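Side-chain contacts in SspB protein (Streptomyces clavuligerus, PDB 6JUF), which probably acts as a DNA-cleaving nuclease within the phosphorothioation-sensing SspABCD-SspE system that defends bacteria against phages: residues B[86-89]-B[90-93]; B[99-102]-B[103-107]; B[254-257]-B[258-262]; B[269-272]-B[273-276]. All coordinates share one frame; numbering follows the deposited sequence.

Contact 1: B[86-89]-B[90-93]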
# COMPACT_ATOMS: atom_id res chain seq x y z
N TYR B 86 -2.33 -22.71 10.07
CA TYR B 86 -3.34 -22.34 11.08
C TYR B 86 -3.07 -20.87 11.39
O TYR B 86 -1.93 -20.52 11.63
CB TYR B 86 -3.24 -23.24 12.31
CG TYR B 86 -3.35 -24.70 11.94
CD1 TYR B 86 -4.62 -25.30 11.91
CD2 TYR B 86 -2.21 -25.48 11.67
CE1 TYR B 86 -4.74 -26.65 11.55
CE2 TYR B 86 -2.32 -26.80 11.30
CZ TYR B 86 -3.58 -27.38 11.28
OH TYR B 86 -3.73 -28.69 10.96
N PRO B 87 -4.13 -20.05 11.40
CA PRO B 87 -3.99 -18.65 11.76
C PRO B 87 -3.63 -18.43 13.25
O PRO B 87 -4.19 -19.09 14.13
CB PRO B 87 -5.40 -18.05 11.45
CG PRO B 87 -6.35 -19.19 11.75
CD PRO B 87 -5.57 -20.45 11.31
N THR B 88 -2.69 -17.50 13.53
CA THR B 88 -2.29 -17.24 14.89
C THR B 88 -3.28 -16.29 15.51
O THR B 88 -4.03 -15.58 14.77
CB THR B 88 -0.90 -16.60 14.91
OG1 THR B 88 -0.97 -15.37 14.15
CG2 THR B 88 0.13 -17.50 14.28
N TRP B 89 -3.29 -16.19 16.82
CA TRP B 89 -4.15 -15.22 17.49
C TRP B 89 -3.77 -13.83 17.06
O TRP B 89 -4.64 -12.96 16.96
CB TRP B 89 -4.01 -15.44 19.00
CG TRP B 89 -4.81 -14.42 19.81
CD1 TRP B 89 -6.11 -14.56 20.29
CD2 TRP B 89 -4.39 -13.08 20.25
NE1 TRP B 89 -6.49 -13.45 21.02
CE2 TRP B 89 -5.51 -12.51 20.99
CE3 TRP B 89 -3.24 -12.33 20.07
CZ2 TRP B 89 -5.43 -11.26 21.61
CZ3 TRP B 89 -3.18 -11.06 20.63
CH2 TRP B 89 -4.25 -10.54 21.40
N GLU B 90 -2.47 -13.58 16.79
CA GLU B 90 -2.08 -12.26 16.33
C GLU B 90 -2.73 -11.86 15.01
O GLU B 90 -3.08 -10.68 14.77
CB GLU B 90 -0.50 -12.10 16.25
CG GLU B 90 0.16 -12.00 17.61
CD GLU B 90 0.25 -13.29 18.40
OE1 GLU B 90 -0.00 -14.42 17.82
OE2 GLU B 90 0.60 -13.20 19.57
N ALA B 91 -2.88 -12.83 14.09
CA ALA B 91 -3.54 -12.55 12.83
C ALA B 91 -5.03 -12.26 13.10
O ALA B 91 -5.58 -11.32 12.51
CB ALA B 91 -3.42 -13.74 11.87
N ARG B 92 -5.68 -12.99 14.01
CA ARG B 92 -7.07 -12.67 14.37
C ARG B 92 -7.13 -11.22 14.94
O ARG B 92 -8.09 -10.53 14.63
CB ARG B 92 -7.58 -13.66 15.43
CG ARG B 92 -8.90 -13.32 16.10
CD ARG B 92 -10.04 -13.32 15.08
NE ARG B 92 -11.35 -12.95 15.64
CZ ARG B 92 -11.81 -11.70 15.73
NH1 ARG B 92 -11.05 -10.63 15.41
NH2 ARG B 92 -13.04 -11.49 16.23
N TRP B 93 -6.18 -10.82 15.76
CA TRP B 93 -6.21 -9.51 16.38
C TRP B 93 -6.00 -8.42 15.32
O TRP B 93 -6.62 -7.37 15.39
CB TRP B 93 -5.18 -9.47 17.50
CG TRP B 93 -5.00 -8.09 18.08
CD1 TRP B 93 -5.66 -7.51 19.15
CD2 TRP B 93 -4.02 -7.10 17.63
NE1 TRP B 93 -5.22 -6.23 19.34
CE2 TRP B 93 -4.21 -5.93 18.45
CE3 TRP B 93 -3.04 -7.07 16.61
CZ2 TRP B 93 -3.44 -4.76 18.29
CZ3 TRP B 93 -2.26 -5.91 16.51
CH2 TRP B 93 -2.50 -4.78 17.32
O HOH W 1 -1.03 -17.03 18.40

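Contact 2: B[99-102]-B[103-107]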
# COMPACT_ATOMS: atom_id res chain seq x y z
N GLY B 99 -10.90 -6.58 13.58
CA GLY B 99 -9.59 -6.48 14.25
C GLY B 99 -8.97 -5.09 14.24
O GLY B 99 -9.68 -4.09 14.00
N ALA B 100 -7.69 -4.99 14.56
CA ALA B 100 -7.01 -3.75 14.81
C ALA B 100 -6.89 -2.91 13.56
O ALA B 100 -7.12 -1.70 13.59
CB ALA B 100 -5.60 -3.98 15.40
N ASP B 101 -6.45 -3.51 12.46
CA ASP B 101 -6.22 -2.73 11.26
C ASP B 101 -6.21 -3.66 10.03
O ASP B 101 -5.16 -3.85 9.39
CB ASP B 101 -4.90 -1.96 11.43
CG ASP B 101 -4.62 -0.93 10.32
OD1 ASP B 101 -5.50 -0.63 9.51
OD2 ASP B 101 -3.50 -0.35 10.27
N PRO B 102 -7.39 -4.22 9.67
CA PRO B 102 -7.51 -5.19 8.58
C PRO B 102 -6.94 -4.71 7.22
O PRO B 102 -6.50 -5.50 6.41
CB PRO B 102 -9.04 -5.46 8.51
CG PRO B 102 -9.66 -4.32 9.28
CD PRO B 102 -8.69 -4.01 10.35
N TYR B 103 -7.01 -3.42 6.95
CA TYR B 103 -6.56 -2.87 5.66
C TYR B 103 -5.25 -2.14 5.76
O TYR B 103 -4.89 -1.41 4.80
CB TYR B 103 -7.69 -2.02 4.99
CG TYR B 103 -8.88 -2.92 4.76
CD1 TYR B 103 -8.87 -3.86 3.70
CD2 TYR B 103 -9.99 -2.87 5.60
CE1 TYR B 103 -9.95 -4.77 3.56
CE2 TYR B 103 -11.07 -3.74 5.43
CZ TYR B 103 -11.03 -4.67 4.41
OH TYR B 103 -12.09 -5.50 4.16
N LEU B 104 -4.51 -2.30 6.87
CA LEU B 104 -3.16 -1.66 7.05
C LEU B 104 -3.23 -0.19 6.69
O LEU B 104 -2.39 0.35 5.92
CB LEU B 104 -2.06 -2.41 6.28
CG LEU B 104 -1.92 -3.93 6.60
CD1 LEU B 104 -0.72 -4.47 5.82
CD2 LEU B 104 -1.80 -4.22 8.11
N GLU B 105 -4.22 0.49 7.25
CA GLU B 105 -4.40 1.91 7.00
C GLU B 105 -3.41 2.75 7.82
O GLU B 105 -3.20 3.95 7.46
CB GLU B 105 -5.84 2.40 7.37
CG GLU B 105 -6.87 1.71 6.55
CD GLU B 105 -8.28 1.98 7.05
OE1 GLU B 105 -8.54 3.12 7.55
OE2 GLU B 105 -9.13 1.04 6.94
N GLU B 106 -2.88 2.21 8.91
CA GLU B 106 -1.97 2.95 9.78
C GLU B 106 -0.54 2.47 9.58
O GLU B 106 -0.26 1.28 9.60
CB GLU B 106 -2.38 2.78 11.26
CG GLU B 106 -3.62 3.59 11.58
CD GLU B 106 -3.92 3.62 13.06
OE1 GLU B 106 -2.99 3.59 13.90
OE2 GLU B 106 -5.14 3.67 13.37
N LEU B 107 0.38 3.44 9.43
CA LEU B 107 1.79 3.06 9.25
C LEU B 107 2.35 2.31 10.44
O LEU B 107 3.22 1.43 10.25
CB LEU B 107 2.67 4.25 8.89
CG LEU B 107 2.34 4.79 7.47
CD1 LEU B 107 3.07 6.10 7.17
CD2 LEU B 107 2.61 3.78 6.36
O HOH W 2 -6.67 1.04 12.48
O HOH W 3 -8.06 -1.09 8.45

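Contact 3: B[254-257]-B[258-262]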
# COMPACT_ATOMS: atom_id res chain seq x y z
N LEU B 254 18.25 0.91 28.61
CA LEU B 254 18.09 1.64 27.35
C LEU B 254 19.23 1.33 26.37
O LEU B 254 19.01 1.27 25.18
CB LEU B 254 17.94 3.14 27.56
CG LEU B 254 16.52 3.69 27.76
CD1 LEU B 254 15.84 3.78 26.38
CD2 LEU B 254 15.68 2.81 28.68
N ALA B 255 20.45 1.16 26.88
CA ALA B 255 21.58 0.84 26.00
C ALA B 255 21.35 -0.46 25.24
O ALA B 255 21.65 -0.53 24.03
CB ALA B 255 22.86 0.73 26.86
N ARG B 256 20.85 -1.49 25.93
CA ARG B 256 20.51 -2.77 25.26
C ARG B 256 19.35 -2.60 24.29
O ARG B 256 19.39 -3.13 23.16
CB ARG B 256 20.15 -3.85 26.27
CG ARG B 256 21.38 -4.42 27.00
CD ARG B 256 20.93 -5.41 28.06
NE ARG B 256 20.25 -6.53 27.41
CZ ARG B 256 19.41 -7.38 28.00
NH1 ARG B 256 19.11 -7.27 29.29
NH2 ARG B 256 18.86 -8.36 27.26
N LEU B 257 18.30 -1.88 24.70
CA LEU B 257 17.22 -1.62 23.74
C LEU B 257 17.68 -0.92 22.45
O LEU B 257 17.20 -1.25 21.35
CB LEU B 257 16.06 -0.84 24.37
CG LEU B 257 15.25 -1.58 25.45
CD1 LEU B 257 14.37 -0.54 26.16
CD2 LEU B 257 14.40 -2.72 24.86
N ALA B 258 18.60 0.03 22.58
CA ALA B 258 19.11 0.79 21.46
C ALA B 258 20.11 -0.01 20.65
O ALA B 258 20.20 0.26 19.45
CB ALA B 258 19.80 2.05 21.99
N ASN B 259 20.92 -0.89 21.29
CA ASN B 259 22.10 -1.43 20.59
C ASN B 259 22.19 -2.95 20.39
O ASN B 259 22.99 -3.42 19.55
CB ASN B 259 23.36 -0.97 21.32
CG ASN B 259 23.46 0.53 21.37
OD1 ASN B 259 23.38 1.19 20.37
ND2 ASN B 259 23.58 1.08 22.55
N GLU B 260 21.47 -3.72 21.21
CA GLU B 260 21.61 -5.16 21.21
C GLU B 260 21.02 -5.71 19.92
O GLU B 260 19.93 -5.32 19.52
CB GLU B 260 20.89 -5.78 22.40
CG GLU B 260 21.21 -7.23 22.70
CD GLU B 260 20.83 -7.58 24.11
OE1 GLU B 260 21.64 -7.32 25.03
OE2 GLU B 260 19.72 -8.08 24.31
N PRO B 261 21.72 -6.59 19.25
CA PRO B 261 21.12 -7.27 18.10
C PRO B 261 19.81 -7.94 18.50
O PRO B 261 19.71 -8.66 19.49
CB PRO B 261 22.21 -8.29 17.67
CG PRO B 261 23.47 -7.55 18.03
CD PRO B 261 23.17 -6.86 19.36
N GLY B 262 18.77 -7.68 17.71
CA GLY B 262 17.42 -8.21 17.95
C GLY B 262 16.45 -7.18 18.52
O GLY B 262 15.22 -7.35 18.46
O HOH W 4 18.89 -2.82 19.08

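Contact 4: B[269-272]-B[273-276]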
# COMPACT_ATOMS: atom_id res chain seq x y z
N ARG B 269 15.81 1.09 13.52
CA ARG B 269 16.87 2.04 13.16
C ARG B 269 16.56 3.40 13.80
O ARG B 269 16.44 4.43 13.11
CB ARG B 269 17.14 2.06 11.62
CG ARG B 269 17.76 0.74 11.11
CD ARG B 269 18.87 0.24 12.04
NE ARG B 269 19.45 -1.07 11.66
CZ ARG B 269 20.50 -1.20 10.86
NH1 ARG B 269 21.04 -0.10 10.33
NH2 ARG B 269 20.97 -2.41 10.56
N ILE B 270 16.33 3.37 15.10
CA ILE B 270 16.10 4.59 15.91
C ILE B 270 17.15 4.69 17.00
O ILE B 270 17.72 3.69 17.41
CB ILE B 270 14.67 4.63 16.50
CG1 ILE B 270 14.42 3.36 17.37
CG2 ILE B 270 13.68 4.80 15.32
CD1 ILE B 270 13.07 3.37 18.08
N ARG B 271 17.43 5.94 17.41
CA ARG B 271 18.44 6.24 18.42
C ARG B 271 17.95 5.98 19.85
O ARG B 271 16.75 5.98 20.09
CB ARG B 271 18.84 7.70 18.28
CG ARG B 271 19.53 7.96 16.95
CD ARG B 271 20.29 9.27 16.94
NE ARG B 271 20.34 9.84 15.58
CZ ARG B 271 20.96 9.31 14.53
NH1 ARG B 271 21.62 8.15 14.62
NH2 ARG B 271 20.92 9.94 13.36
N GLU B 272 18.86 5.75 20.76
CA GLU B 272 18.53 5.58 22.18
C GLU B 272 17.63 6.69 22.69
O GLU B 272 16.73 6.39 23.47
CB GLU B 272 19.81 5.52 23.05
CG GLU B 272 19.56 4.96 24.43
CD GLU B 272 20.85 4.79 25.21
OE1 GLU B 272 21.79 4.11 24.73
OE2 GLU B 272 20.89 5.33 26.30
N ALA B 273 17.87 7.95 22.28
CA ALA B 273 17.11 9.12 22.75
C ALA B 273 15.67 8.95 22.31
O ALA B 273 14.74 9.32 23.03
CB ALA B 273 17.66 10.45 22.17
N ASP B 274 15.48 8.43 21.10
CA ASP B 274 14.16 8.25 20.52
C ASP B 274 13.38 7.17 21.30
O ASP B 274 12.16 7.28 21.51
CB ASP B 274 14.29 7.77 19.07
CG ASP B 274 14.99 8.77 18.19
OD1 ASP B 274 14.70 9.97 18.36
OD2 ASP B 274 15.82 8.34 17.35
N ILE B 275 14.07 6.10 21.65
CA ILE B 275 13.46 5.04 22.43
C ILE B 275 13.10 5.60 23.82
O ILE B 275 12.04 5.30 24.36
CB ILE B 275 14.40 3.85 22.55
CG1 ILE B 275 14.64 3.20 21.17
CG2 ILE B 275 13.89 2.81 23.50
CD1 ILE B 275 15.84 2.25 21.17
N ALA B 276 14.00 6.39 24.40
CA ALA B 276 13.70 6.96 25.73
C ALA B 276 12.49 7.84 25.69
O ALA B 276 11.64 7.81 26.59
CB ALA B 276 14.91 7.77 26.21

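Contact 1: B[86-89]-B[90-93]
Thr88 takes the chain from strand 83-87 straight into helix 89-95, and its carbonyl opens the helical bonding: Arg92 N donates to Thr88 O over 3.2 Å, and one residue on Trp93 N reaches Trp89 O at 2.9 Å. The same threonine covers the helix start with its side chain. A chi1 of 59° turns OG1 back toward the first turn, where it accepts from Ala91 N at 3.2 Å; the hydroxyl is also bonded to Lys68 O. Glu90, bent at chi2 (74°), folds so that OE1 takes a bond from a water that itself accepts from Trp89 N, while OE2 forms a salt bridge with Arg330. Trp93 CB stands over one face of the Trp89 indole, 4.2 Å from the six-membered-ring centroid, a CH-pi contact. The two indoles are nearly parallel, at 21°, but slid so far that they barely overlap; Trp89 CH2 meets Trp93 CD1 at 4.0 Å. Trp311 meets both rings edge-to-face, and their NE1 atoms are bonded to Pro328 O and Asp315 OD1 respectively. The whole is a threonine N-cap at a strand-to-helix junction, buried among packed aromatic rings.

Contact 2: B[99-102]-B[103-107]
Asp101 carries the hydrogen bonding, with both its carbonyl and its carboxylate. Leu104 N donates to Asp101 O at 3.0 Å, closing a type I turn from Asp101 to Leu104; the donor stands 57° above the carbonyl plane rather than on a lone pair. Beyond the turn, the carboxylate spans two successive amides. Glu105 N meets OD1 of Asp101 on its syn side at 2.8 Å, and Glu106 N uses the syn lone pair of Asp101 OD2 at 3.0 Å. The torsion that extends CG away from the aspartate's own N (chi1 -172°) brings the carboxylate within bonding distance of these amides. Ser109 OG, on the following helix, bonds OD2 as well, so the carboxylate ties the connection between helices 89-95 and 107-118 to the start of the second helix.

Water adds a further layer. One molecule donates to Asp101 OD1 at 2.8 Å and to Glu105 OE2 while accepting from Tyr103 N; it probably eases the like charges of the two carboxylates. A second links Ala100 O to Glu106 OE2.

Apolar contact is limited to Pro102 and Tyr103: Pro102 CB lies over one face of the phenol ring, and Pro102 CG is 4.0 Å from Tyr103 CD2. This loop also meets the second subunit, where Glu105 OE1 forms a salt bridge with Arg23 of that subunit and Tyr103 meets the ring of its His28.

Contact 3: B[254-257]-B[258-262]
Glu260, Ala258 and Arg256 share most of the surface buried where helix 254-259 runs out. Glu260 is the first residue to leave helical backbone angles, yet its amide still completes a helical bond, Glu260 N to Arg256 O at 2.9 Å. Its side chain then returns along that of Arg256, the two lying side by side and pointing the same way. The arginine grips side-on: NE of Arg256 donates to Glu260 OE1 at 2.9 Å, and NH2 of Arg256 to Glu260 OE2 at 3.1 Å. The second bond is the better aligned, with OE2 almost in the guanidinium plane and the nitrogen on its syn lone pair. The first is met 31° out of the carboxylate plane, which fits the 34° twist between the two flat groups. A bend at chi3 of Arg256 (63°) turns the guanidinium edge to face the acid. Tyr241 OH bonds Glu260 OE2 as well, tying the pair to helix 231-243.

Ala258 faces inward. Its N donates to Leu254 O at 2.9 Å, its CB lies 3.4 Å from Leu254 O, and its methyl packs on Glu272. Leu257 adds a contact with Leu279 of helix 272-285. The order of helices and strands here, with a three-stranded sheet arranged 1-3-2, is consistent with a winged-helix-like unit. At the exit, a water donates to Leu257 O and, at 2.7 Å, to Glu260 O. Charge pairing probably helps to hold the helix end, along with the backbone bond from Glu260 N to Arg256 O, though solvent around the exposed arginine probably weakens it in part.

Contact 4: B[269-272]-B[273-276]
Ile270 and Ile275 meet across the start of helix 272-285 as a hydrophobic staple, the residue before the N-cap packing on the fifth residue after itself, beside half of a capping box. Arg271 is the N-cap. Three residues on, Asp274 returns a carboxylate to it: Arg271 N donates to Asp274 OD2 at 2.9 Å, striking that oxygen on its anti side and 21° out of the carboxylate plane. The reciprocal half of a capping box is absent because the N-cap is an arginine, which lacks a short side-chain acceptor.

The tight part is the staple. The two isoleucines cross at about a right angle, and Ile270 CD1 touches Ile275 CG1 at 3.5 Å, closer than ordinary van der Waals contact. With chi1 at 58°, Ile270 CG1 lies between its own N and carbonyl carbon, carrying CD1 toward the helix. The pair is buried: Ile270 also reaches Leu229 and Ile234, and Ile275 reaches Cys238 of helix 231-243. Behind it the backbone is regular, with Ile275 N bonded to Arg271 O at 3.1 Å nearly end-on to the carbonyl, and Ala276 N to Glu272 O at 2.9 Å.

The other side is loose. Arg271 and Ala273 are exposed, and the arginine chain runs extended beside Asp274 without closing a salt bridge: Arg271 NE stays 5.1 Å from Asp274 OD2. Contact there comes at the root of the chain instead, where Arg271 CB lies 3.2 Å from Asp274 OD2.

Contact 1 is the buried one, and contacts 2, 3 and 4 are partly buried. Contacts 1 and 2 are consecutive along the chain and joined by a probable hydrogen bond from Ala100 N to Trp93 O at 2.7 Å; contact 2 alone of the four meets the second subunit. Contacts 3 and 4 lie on two neighbouring helices, centres about 10 Å apart, that pack directly, as where Ala258 CB meets Glu272 CB at 3.6 Å. They lie across the chain's centre from contact 1. The chemistry follows position: slid, near-parallel indoles with a CH-pi contact in the interior, an aspartate bonding backbone amides in a loop, charge pairing at a helix exit and an apolar staple at a helix start.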